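Local coordinates for uncharacterized protein Rv2277c (Mycobacterium tuberculosis, PDB 5VUG) that is uncharacterised but has a TIM-barrel fold and probably hydrolyses phosphoric diesters, at residues K75-Q78 with Q79-L83; T213-T217 with L218-I222; A233-D236 with C237-Q241; Y257-A260 with H261-G264; L274-Q277 with Q278-H281. All blocks are in the same frame, centred on the assembly; numbering follows the deposited sequence.

Contact 1 of 5, residues K75-Q78 with Q79-L83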
# COMPACT_ATOMS: atom_id res chain seq x y z
N LYS A 75 10.25 23.48 30.26
CA LYS A 75 11.11 23.46 31.44
C LYS A 75 12.55 23.76 31.04
O LYS A 75 12.99 23.42 29.94
CB LYS A 75 11.05 22.10 32.16
CG LYS A 75 9.66 21.70 32.63
CD LYS A 75 9.73 20.58 33.66
CE LYS A 75 8.34 20.10 34.09
NZ LYS A 75 7.49 21.17 34.70
N THR A 76 13.28 24.39 31.96
CA THR A 76 14.71 24.59 31.79
C THR A 76 15.43 23.26 32.00
O THR A 76 14.88 22.31 32.56
CB THR A 76 15.22 25.56 32.84
OG1 THR A 76 15.04 24.97 34.13
CG2 THR A 76 14.46 26.87 32.78
N VAL A 77 16.69 23.20 31.55
CA VAL A 77 17.46 21.97 31.73
C VAL A 77 17.63 21.67 33.22
O VAL A 77 17.61 20.50 33.64
CB VAL A 77 18.79 22.03 30.97
CG1 VAL A 77 19.71 23.08 31.56
CG2 VAL A 77 19.47 20.65 30.97
N GLN A 78 17.81 22.70 34.05
CA GLN A 78 17.94 22.46 35.48
C GLN A 78 16.69 21.80 36.04
O GLN A 78 16.79 20.87 36.85
CB GLN A 78 18.25 23.77 36.20
CG GLN A 78 18.49 23.61 37.70
CD GLN A 78 18.97 24.88 38.37
OE1 GLN A 78 19.44 25.81 37.71
NE2 GLN A 78 18.86 24.94 39.69
N GLN A 79 15.52 22.24 35.59
CA GLN A 79 14.27 21.61 36.02
C GLN A 79 14.13 20.19 35.49
O GLN A 79 13.68 19.29 36.22
CB GLN A 79 13.08 22.46 35.57
CG GLN A 79 13.04 23.81 36.27
CD GLN A 79 12.06 24.77 35.66
OE1 GLN A 79 11.72 24.67 34.48
NE2 GLN A 79 11.59 25.72 36.46
N LEU A 80 14.50 19.96 34.23
CA LEU A 80 14.37 18.63 33.64
C LEU A 80 15.27 17.62 34.34
O LEU A 80 14.87 16.47 34.55
CB LEU A 80 14.72 18.68 32.15
CG LEU A 80 13.71 19.44 31.29
CD1 LEU A 80 14.33 19.88 29.97
CD2 LEU A 80 12.50 18.57 31.05
N GLN A 81 16.49 18.03 34.70
CA GLN A 81 17.42 17.10 35.32
C GLN A 81 17.03 16.74 36.75
O GLN A 81 17.63 15.82 37.33
CB GLN A 81 18.85 17.65 35.25
CG GLN A 81 19.43 17.67 33.85
CD GLN A 81 20.87 18.13 33.82
OE1 GLN A 81 21.16 19.32 33.97
NE2 GLN A 81 21.79 17.19 33.65
N GLN A 82 16.05 17.43 37.33
CA GLN A 82 15.49 17.03 38.61
C GLN A 82 14.39 15.98 38.48
O GLN A 82 14.02 15.38 39.49
CB GLN A 82 14.97 18.25 39.36
CG GLN A 82 16.06 19.20 39.81
CD GLN A 82 17.03 18.55 40.77
OE1 GLN A 82 18.22 18.42 40.48
NE2 GLN A 82 16.53 18.15 41.93
N LEU A 83 13.88 15.74 37.27
CA LEU A 83 12.80 14.77 37.08
C LEU A 83 13.36 13.36 37.00
O LEU A 83 14.44 13.13 36.45
CB LEU A 83 12.00 15.08 35.82
CG LEU A 83 11.34 16.46 35.78
CD1 LEU A 83 10.63 16.68 34.43
CD2 LEU A 83 10.36 16.62 36.94
O HOH W 1 19.06 20.00 38.08

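Contact 2 of 5, residues T213-T217 with L218-I222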
# COMPACT_ATOMS: atom_id res chain seq x y z
N THR A 213 -4.94 2.54 -0.40
CA THR A 213 -6.16 3.13 -0.92
C THR A 213 -6.09 3.22 -2.44
O THR A 213 -5.10 3.69 -2.99
CB THR A 213 -6.36 4.54 -0.35
OG1 THR A 213 -6.31 4.50 1.08
CG2 THR A 213 -7.71 5.10 -0.79
N GLU A 214 -7.16 2.77 -3.11
CA GLU A 214 -7.35 3.00 -4.53
C GLU A 214 -8.59 3.87 -4.72
O GLU A 214 -9.55 3.79 -3.95
CB GLU A 214 -7.49 1.69 -5.32
CG GLU A 214 -8.72 0.85 -4.96
CD GLU A 214 -8.97 -0.28 -5.94
OE1 GLU A 214 -8.61 -0.14 -7.13
OE2 GLU A 214 -9.54 -1.32 -5.54
N GLU A 215 -8.57 4.71 -5.76
CA GLU A 215 -9.65 5.65 -6.03
C GLU A 215 -10.48 5.19 -7.22
O GLU A 215 -9.93 4.72 -8.22
CB GLU A 215 -9.08 7.04 -6.32
CG GLU A 215 -8.37 7.66 -5.13
CD GLU A 215 -9.33 8.01 -4.00
OE1 GLU A 215 -10.54 8.19 -4.27
OE2 GLU A 215 -8.87 8.10 -2.84
N PHE A 216 -11.80 5.34 -7.11
CA PHE A 216 -12.74 5.05 -8.19
C PHE A 216 -13.34 6.35 -8.72
O PHE A 216 -13.03 7.45 -8.24
CB PHE A 216 -13.85 4.11 -7.72
CG PHE A 216 -13.35 2.83 -7.13
CD1 PHE A 216 -12.57 1.96 -7.88
CD2 PHE A 216 -13.66 2.49 -5.82
CE1 PHE A 216 -12.11 0.78 -7.34
CE2 PHE A 216 -13.19 1.30 -5.27
CZ PHE A 216 -12.41 0.45 -6.04
N THR A 217 -14.21 6.22 -9.73
CA THR A 217 -14.96 7.37 -10.22
C THR A 217 -15.67 8.06 -9.06
O THR A 217 -15.51 9.27 -8.85
CB THR A 217 -15.99 6.93 -11.26
OG1 THR A 217 -15.47 5.85 -12.04
CG2 THR A 217 -16.34 8.10 -12.17
N LEU A 218 -16.44 7.29 -8.30
CA LEU A 218 -17.07 7.75 -7.07
C LEU A 218 -16.60 6.82 -5.96
O LEU A 218 -16.77 5.60 -6.05
CB LEU A 218 -18.59 7.71 -7.21
CG LEU A 218 -19.16 8.54 -8.35
CD1 LEU A 218 -20.63 8.23 -8.58
CD2 LEU A 218 -18.96 10.02 -8.06
N GLY A 219 -16.00 7.39 -4.93
CA GLY A 219 -15.58 6.61 -3.79
C GLY A 219 -14.19 6.03 -3.94
O GLY A 219 -13.42 6.36 -4.85
N SER A 220 -13.88 5.12 -3.02
CA SER A 220 -12.54 4.55 -2.97
C SER A 220 -12.63 3.17 -2.33
O SER A 220 -13.67 2.76 -1.81
CB SER A 220 -11.58 5.44 -2.18
OG SER A 220 -12.02 5.61 -0.85
N GLY A 221 -11.52 2.45 -2.40
CA GLY A 221 -11.39 1.17 -1.73
C GLY A 221 -10.14 1.17 -0.88
O GLY A 221 -9.09 1.65 -1.31
N ILE A 222 -10.25 0.63 0.33
CA ILE A 222 -9.18 0.67 1.31
C ILE A 222 -8.92 -0.74 1.84
O ILE A 222 -9.86 -1.49 2.12
CB ILE A 222 -9.50 1.62 2.49
CG1 ILE A 222 -9.89 3.01 1.98
CG2 ILE A 222 -8.31 1.73 3.43
CD1 ILE A 222 -10.70 3.83 2.98

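Contact 3 of 5, residues A233-D236 with C237-Q241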
# COMPACT_ATOMS: atom_id res chain seq x y z
N ALA A 233 16.00 -8.84 -2.11
CA ALA A 233 15.92 -7.94 -3.26
C ALA A 233 15.94 -6.48 -2.85
O ALA A 233 16.64 -5.66 -3.46
CB ALA A 233 14.68 -8.25 -4.10
N SER A 234 15.18 -6.12 -1.82
CA SER A 234 15.14 -4.71 -1.43
C SER A 234 16.43 -4.28 -0.75
O SER A 234 16.87 -3.14 -0.94
CB SER A 234 13.90 -4.39 -0.60
OG SER A 234 13.90 -5.05 0.64
N VAL A 235 17.07 -5.16 0.03
CA VAL A 235 18.37 -4.82 0.59
C VAL A 235 19.38 -4.54 -0.52
O VAL A 235 20.10 -3.54 -0.51
CB VAL A 235 18.87 -5.91 1.56
CG1 VAL A 235 20.31 -5.64 1.97
CG2 VAL A 235 17.97 -5.97 2.79
N ASP A 236 19.41 -5.42 -1.53
CA ASP A 236 20.32 -5.23 -2.65
C ASP A 236 20.03 -3.94 -3.40
O ASP A 236 20.96 -3.24 -3.83
CB ASP A 236 20.25 -6.42 -3.60
CG ASP A 236 21.02 -6.18 -4.90
OD1 ASP A 236 20.43 -5.65 -5.88
OD2 ASP A 236 22.23 -6.50 -4.93
N CYS A 237 18.75 -3.60 -3.59
CA CYS A 237 18.40 -2.33 -4.20
C CYS A 237 19.01 -1.15 -3.44
O CYS A 237 19.62 -0.25 -4.03
CB CYS A 237 16.88 -2.20 -4.31
SG CYS A 237 16.25 -0.50 -4.49
N PHE A 238 18.88 -1.16 -2.11
CA PHE A 238 19.42 -0.05 -1.31
C PHE A 238 20.94 -0.00 -1.37
O PHE A 238 21.53 1.08 -1.50
CB PHE A 238 18.96 -0.17 0.15
CG PHE A 238 17.61 0.46 0.42
CD1 PHE A 238 16.46 -0.06 -0.14
CD2 PHE A 238 17.51 1.57 1.26
CE1 PHE A 238 15.22 0.52 0.13
CE2 PHE A 238 16.28 2.15 1.53
CZ PHE A 238 15.14 1.63 0.96
N ARG A 239 21.60 -1.16 -1.30
CA ARG A 239 23.01 -1.20 -0.97
C ARG A 239 23.96 -1.36 -2.15
O ARG A 239 25.13 -0.99 -2.03
CB ARG A 239 23.29 -2.32 0.04
CG ARG A 239 22.78 -1.99 1.42
CD ARG A 239 23.58 -2.74 2.44
NE ARG A 239 23.24 -4.15 2.40
CZ ARG A 239 24.10 -5.12 2.67
NH1 ARG A 239 23.70 -6.39 2.62
NH2 ARG A 239 25.36 -4.83 2.97
N SER A 240 23.50 -1.91 -3.26
CA SER A 240 24.42 -2.29 -4.33
C SER A 240 25.03 -1.06 -4.97
O SER A 240 24.31 -0.19 -5.49
CB SER A 240 23.71 -3.14 -5.37
OG SER A 240 24.62 -3.53 -6.38
N GLN A 241 26.36 -0.98 -4.93
CA GLN A 241 27.13 0.10 -5.56
C GLN A 241 26.79 1.48 -5.01
O GLN A 241 27.03 2.49 -5.67
CB GLN A 241 27.01 0.08 -7.09
CG GLN A 241 27.37 -1.26 -7.72
CD GLN A 241 28.74 -1.75 -7.30
OE1 GLN A 241 29.73 -1.01 -7.37
NE2 GLN A 241 28.81 -3.00 -6.85

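Contact 4 of 5, residues Y257-A260 with H261-G264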
# COMPACT_ATOMS: atom_id res chain seq x y z
N TYR A 257 15.46 -11.53 14.14
CA TYR A 257 16.91 -11.51 14.00
C TYR A 257 17.38 -12.42 12.87
O TYR A 257 18.24 -12.03 12.07
CB TYR A 257 17.60 -11.88 15.31
CG TYR A 257 19.10 -11.87 15.18
CD1 TYR A 257 19.81 -10.66 15.12
CD2 TYR A 257 19.82 -13.05 15.08
CE1 TYR A 257 21.18 -10.65 14.97
CE2 TYR A 257 21.18 -13.05 14.94
CZ TYR A 257 21.87 -11.85 14.89
OH TYR A 257 23.23 -11.88 14.75
N ARG A 258 16.82 -13.63 12.78
CA ARG A 258 17.23 -14.55 11.72
C ARG A 258 16.96 -13.97 10.34
O ARG A 258 17.78 -14.12 9.42
CB ARG A 258 16.51 -15.88 11.89
CG ARG A 258 17.02 -16.64 13.08
CD ARG A 258 16.22 -17.90 13.34
NE ARG A 258 16.67 -18.50 14.58
CZ ARG A 258 16.00 -19.43 15.26
NH1 ARG A 258 14.83 -19.86 14.81
NH2 ARG A 258 16.51 -19.92 16.38
N LEU A 259 15.81 -13.32 10.16
CA LEU A 259 15.52 -12.68 8.88
C LEU A 259 16.55 -11.60 8.56
O LEU A 259 17.13 -11.59 7.47
CB LEU A 259 14.10 -12.12 8.87
CG LEU A 259 13.70 -11.27 7.66
CD1 LEU A 259 13.76 -12.07 6.36
CD2 LEU A 259 12.31 -10.71 7.88
N ALA A 260 16.81 -10.71 9.52
CA ALA A 260 17.77 -9.62 9.32
C ALA A 260 19.15 -10.16 8.98
O ALA A 260 19.85 -9.62 8.10
CB ALA A 260 17.86 -8.78 10.59
N HIS A 261 19.57 -11.22 9.67
CA HIS A 261 20.87 -11.83 9.41
C HIS A 261 20.92 -12.44 8.02
O HIS A 261 21.90 -12.26 7.28
CB HIS A 261 21.12 -12.89 10.47
CG HIS A 261 22.55 -13.32 10.57
ND1 HIS A 261 23.16 -14.09 9.60
CD2 HIS A 261 23.49 -13.07 11.50
CE1 HIS A 261 24.41 -14.31 9.94
NE2 HIS A 261 24.64 -13.70 11.10
N LYS A 262 19.88 -13.19 7.64
CA LYS A 262 19.86 -13.88 6.35
C LYS A 262 19.93 -12.89 5.20
O LYS A 262 20.62 -13.14 4.20
CB LYS A 262 18.59 -14.73 6.24
CG LYS A 262 18.43 -15.43 4.89
CD LYS A 262 17.11 -16.20 4.79
CE LYS A 262 15.90 -15.27 4.75
NZ LYS A 262 14.59 -16.01 4.66
N ILE A 263 19.22 -11.77 5.31
CA ILE A 263 19.18 -10.81 4.21
C ILE A 263 20.30 -9.78 4.29
O ILE A 263 20.45 -8.97 3.37
CB ILE A 263 17.80 -10.15 4.05
CG1 ILE A 263 17.49 -9.21 5.23
CG2 ILE A 263 16.73 -11.22 3.92
CD1 ILE A 263 16.11 -8.58 5.17
N GLY A 264 21.09 -9.78 5.36
CA GLY A 264 22.24 -8.90 5.43
C GLY A 264 21.95 -7.46 5.81
O GLY A 264 22.64 -6.55 5.33

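Contact 5 of 5, residues L274-Q277 with Q278-H281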
# COMPACT_ATOMS: atom_id res chain seq x y z
N LEU A 274 20.00 -7.09 26.37
CA LEU A 274 20.28 -8.34 27.09
C LEU A 274 19.77 -9.55 26.32
O LEU A 274 20.48 -10.56 26.20
CB LEU A 274 19.70 -8.28 28.50
CG LEU A 274 20.50 -7.39 29.47
CD1 LEU A 274 19.71 -7.11 30.75
CD2 LEU A 274 21.85 -8.05 29.79
N ALA A 275 18.55 -9.48 25.78
CA ALA A 275 18.05 -10.57 24.95
C ALA A 275 18.88 -10.73 23.69
O ALA A 275 19.15 -11.86 23.25
CB ALA A 275 16.58 -10.32 24.59
N ALA A 276 19.32 -9.61 23.10
CA ALA A 276 20.06 -9.66 21.85
C ALA A 276 21.43 -10.32 22.02
O ALA A 276 21.94 -10.93 21.08
CB ALA A 276 20.21 -8.26 21.26
N GLN A 277 22.02 -10.20 23.22
CA GLN A 277 23.26 -10.92 23.52
C GLN A 277 23.14 -12.40 23.18
O GLN A 277 24.10 -13.00 22.68
CB GLN A 277 23.59 -10.80 25.01
CG GLN A 277 24.36 -9.58 25.42
CD GLN A 277 24.86 -9.68 26.85
OE1 GLN A 277 24.17 -10.22 27.72
NE2 GLN A 277 26.06 -9.17 27.10
N GLN A 278 21.99 -13.01 23.47
CA GLN A 278 21.80 -14.43 23.22
C GLN A 278 21.78 -14.77 21.74
O GLN A 278 21.96 -15.94 21.39
CB GLN A 278 20.50 -14.91 23.87
CG GLN A 278 20.42 -14.59 25.35
CD GLN A 278 21.54 -15.25 26.13
OE1 GLN A 278 21.80 -16.44 25.98
NE2 GLN A 278 22.21 -14.47 26.97
N TRP A 279 21.57 -13.79 20.87
CA TRP A 279 21.55 -14.04 19.44
C TRP A 279 22.95 -14.16 18.85
O TRP A 279 23.09 -14.58 17.70
CB TRP A 279 20.82 -12.91 18.73
CG TRP A 279 19.38 -12.79 19.11
CD1 TRP A 279 18.59 -13.74 19.70
CD2 TRP A 279 18.55 -11.64 18.91
NE1 TRP A 279 17.32 -13.25 19.88
CE2 TRP A 279 17.27 -11.96 19.40
CE3 TRP A 279 18.77 -10.38 18.36
CZ2 TRP A 279 16.21 -11.06 19.36
CZ3 TRP A 279 17.72 -9.48 18.32
CH2 TRP A 279 16.45 -9.83 18.82
N ARG A 280 23.97 -13.82 19.62
CA ARG A 280 25.35 -13.83 19.15
C ARG A 280 26.18 -14.93 19.80
O ARG A 280 27.40 -14.95 19.61
CB ARG A 280 25.97 -12.45 19.30
CG ARG A 280 25.16 -11.35 18.61
CD ARG A 280 25.99 -10.09 18.38
NE ARG A 280 27.02 -10.32 17.38
CZ ARG A 280 28.15 -9.61 17.28
NH1 ARG A 280 29.04 -9.89 16.34
NH2 ARG A 280 28.38 -8.61 18.14
N HIS A 281 25.55 -15.84 20.54
CA HIS A 281 26.23 -17.05 21.02
C HIS A 281 25.23 -18.18 21.23
O HIS A 281 25.57 -19.28 21.68
CB HIS A 281 27.00 -16.77 22.32
CG HIS A 281 26.14 -16.36 23.47
ND1 HIS A 281 26.25 -15.14 24.09
CD2 HIS A 281 25.14 -17.02 24.11
CE1 HIS A 281 25.37 -15.06 25.07
NE2 HIS A 281 24.68 -16.18 25.10
OXT HIS A 281 24.04 -18.01 20.96
O HOH W 2 26.92 -12.56 22.98

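Contact 1 of 5, residues K75-Q78 with Q79-L83
Thr76 and Gln79 exchange two hydrogen bonds at the start of helix 77-80. Gln79 N donates to Thr76 OG1 at 3.1 Å, with an angle of 160° at the hydrogen. In return Thr76 N donates to Gln79 OE1 at 3.0 Å, approaching from 34° out of the amide carbonyl plane. Thr76 OG1 can accept because it sits between its own backbone N and carbonyl carbon (chi1 64°), turned to the helix start. Backbone bonds then begin the helix: Leu80 N to Thr76 O and Gln81 N to Val77 O. A water donates to both Gln78 O and Gln82 OE1, so it spans the next turn on the exposed side.

The packing contacts are looser. Lys75 CB lies 3.9 Å from Leu80 CG. Further out, the Lys75 chain crosses Leu83 at about a right angle, with CD 4.1 Å from Leu83 CD1. Val77 CG2 runs beside the Gln81 side chain and meets its OE1 at 3.7 Å, a methyl beside an amide.

Asp51 OD1 accepts from Val77 N, another amide of the first turn. The reciprocal bonds of Thr76 and Gln79 are a capping box, with Thr76 as N-cap of this short surface helix.

Contact 2 of 5, residues T213-T217 with L218-I222
Glu214 and Gly221 face each other as a hydrogen-bonded antiparallel pair, and each satisfies the other's backbone. Glu214 N donates to Gly221 O at 2.9 Å. Gly221 N donates to Glu214 O at 2.8 Å, with an angle of 167° at the hydrogen. Gly221 O also receives a CA-H...O contact from Thr213 CA. Nearer the turn, Phe216 N gives its hydrogen to Gly219 O at 3.0 Å, from 29° out of the carbonyl plane.

These bonds close the end of the beta hairpin made by strands 208-215 and 220-227. Thr213 with Ile222 and Glu215 with Ser220 are its non-hydrogen-bonded pairs, and their side chains share one face. There Thr213 and Ile222 lie side by side, OG1 4.0 Å from CG1. The bent Glu215 chain (chi2 -68°) brings OE1 to 3.6 Å from Ser220 CB.

Glu214 points to the other face, where Phe216 CE2 reaches 3.5 Å from Gly221 N. Gly221 has no side chain to hinder the ring. The Glu214 carboxylate is satisfied by the second subunit: OE1 by Arg208, OE2 by Arg176 and Arg180 of that chain. Arg208 of the second subunit also donates to Glu215 O. Thr213 pairs with a strand of the second subunit, so the sheet continues across the interface.

Contact 3 of 5, residues A233-D236 with C237-Q241
Residues 233-239 are helical, with Cys237 N, Phe238 N and Arg239 N bonded to the carbonyls of Ala233, Ser234 and Val235, and the last turn closes with Ser240 N on Asp236 O at 2.9 Å, to which Arg239 N adds a weak second bond.

Val235 and Arg239 lie side by side and point the same way. Val235 CG1 stands anti to the backbone N (chi1 171°), which sets it beside the guanidinium. It meets that group at its edge, in plane, 3.3 Å from Arg239 NE and 3.5 Å from Arg239 NH1. Arg239 NE also forms a long, weak ion pair with Asp266.

Phe238 presents its ring edge to the carbonyl of Ser234, with CD1 3.2 Å from O. The ring packs edge-to-face with Trp230 and takes a cation-pi contact from Arg182. Ser234, which is buried, has its OG hydrogen-bonded to Leu229 O, just before the helix. On the exposed side, Asp236 OD2 lies 3.7 Å from Ser240 CB.

Cys237 CB rests 3.5 Å from Ser234 O. Its SG is bonded to Cys192, and its side chain also touches Met186 of helix 176-189. The arrangement is nearly the whole of the short helix 232-239 of the TIM-barrel domain, joined by a disulfide to Cys192.

Contact 4 of 5, residues Y257-A260 with H261-G264
Tyr257 and His261 stand one helical turn apart and point the same way. Their rings meet obliquely, with planes at 62° and centroids 5.8 Å apart. The touch is made by Tyr257 OH, which lies at the edge of the imidazole, in its plane, 3.5 Å from His261 CD2. Both side chains leave the helix with CG anti to the backbone N (chi1 180° for Tyr257, -164° for His261), and this sends the two side chains out alongside each other.

Leu259 and Ile263 cross at an angle and meet through methyls, Leu259 CD1 to Ile263 CG2 at 3.9 Å. Lys262 CE passes 4.2 Å from the same Leu259 CD1. Beneath the side chains, His261 N, Lys262 N and Ile263 N donate to the carbonyls four residues back.

The helix ends in a Schellman motif at Gly264, whose phi is positive. Gly264 N bonds to His261 O at 3.2 Å and weakly to Ala260 O.

His261 NE2 is hydrogen-bonded to Asp10 OD1. This bond fixes the rotation of the imidazole while Tyr257 flanks its carbon edge. The nearby carboxylate would probably favour a positive charge on the ring.

Contact 5 of 5, residues L274-Q277 with Q278-H281
Ala276 packs against one face of Trp279 at the C-terminal end of the chain. Ala276 CA sits over the six-membered ring, 4.1 Å from its centroid and 24° off the normal, a CH-pi contact. Ala276 CB touches the same ring 3.9 Å from Trp279 CE3. The carbonyl oxygen of Ala275 also lies over this face of the indole, 4.0 Å above the plane and toward the rim. With CG anti to the carbonyl carbon (chi1 -63°), the indole lies back along the preceding turn, its face on Ala276.

The backbone here is wound tightly. Gln278 N, Trp279 N and Arg280 N each donate to the carbonyl three residues back, on Ala275, Ala276 and Gln277. Each donor stands well above the carbonyl plane.

The other side is looser and largely exposed. His281 swings its ring back over the turn, and its NE2 donates to Gln278 OE1 at 3.0 Å, again from above the amide plane. A water donates to Gln277 O at 2.9 Å and is also hydrogen-bonded to His281 ND1. Gln277 O thus accepts from both Arg280 N and this water.

Arg280 leads away from the turn to a salt bridge with Asp10. Ala276 rests on Ile13 of strand 12-16 and Val270 of strand 267-270. Trp279 also covers Val270 and stacks on Tyr257 of helix 254-263, which places the chain end across two barrel strands and beside their neighbouring helix.

In the fold
Contacts 1, 2 and 5 lie at the surface, whereas contacts 3 and 4 are partly buried. Contacts 1, 3 and 4 each hold turns of a single helix: contact 1 caps a start, contact 3 takes in nearly all of its short helix and contact 4 the closing turns of its own. Contact 5 winds down the chain terminus, and contact 2 is the sole hairpin, whose Glu214 is bridged by arginines of the second subunit. Contacts 3 and 4 touch, with Arg239 NH1 2.9 Å from Gly264 O. Contacts 4 and 5 meet through the stacked Tyr257 and Trp279, and both turn to Asp10 for polar partners. Contacts 1 and 2 touch none of the others; their centres are about 50 Å apart.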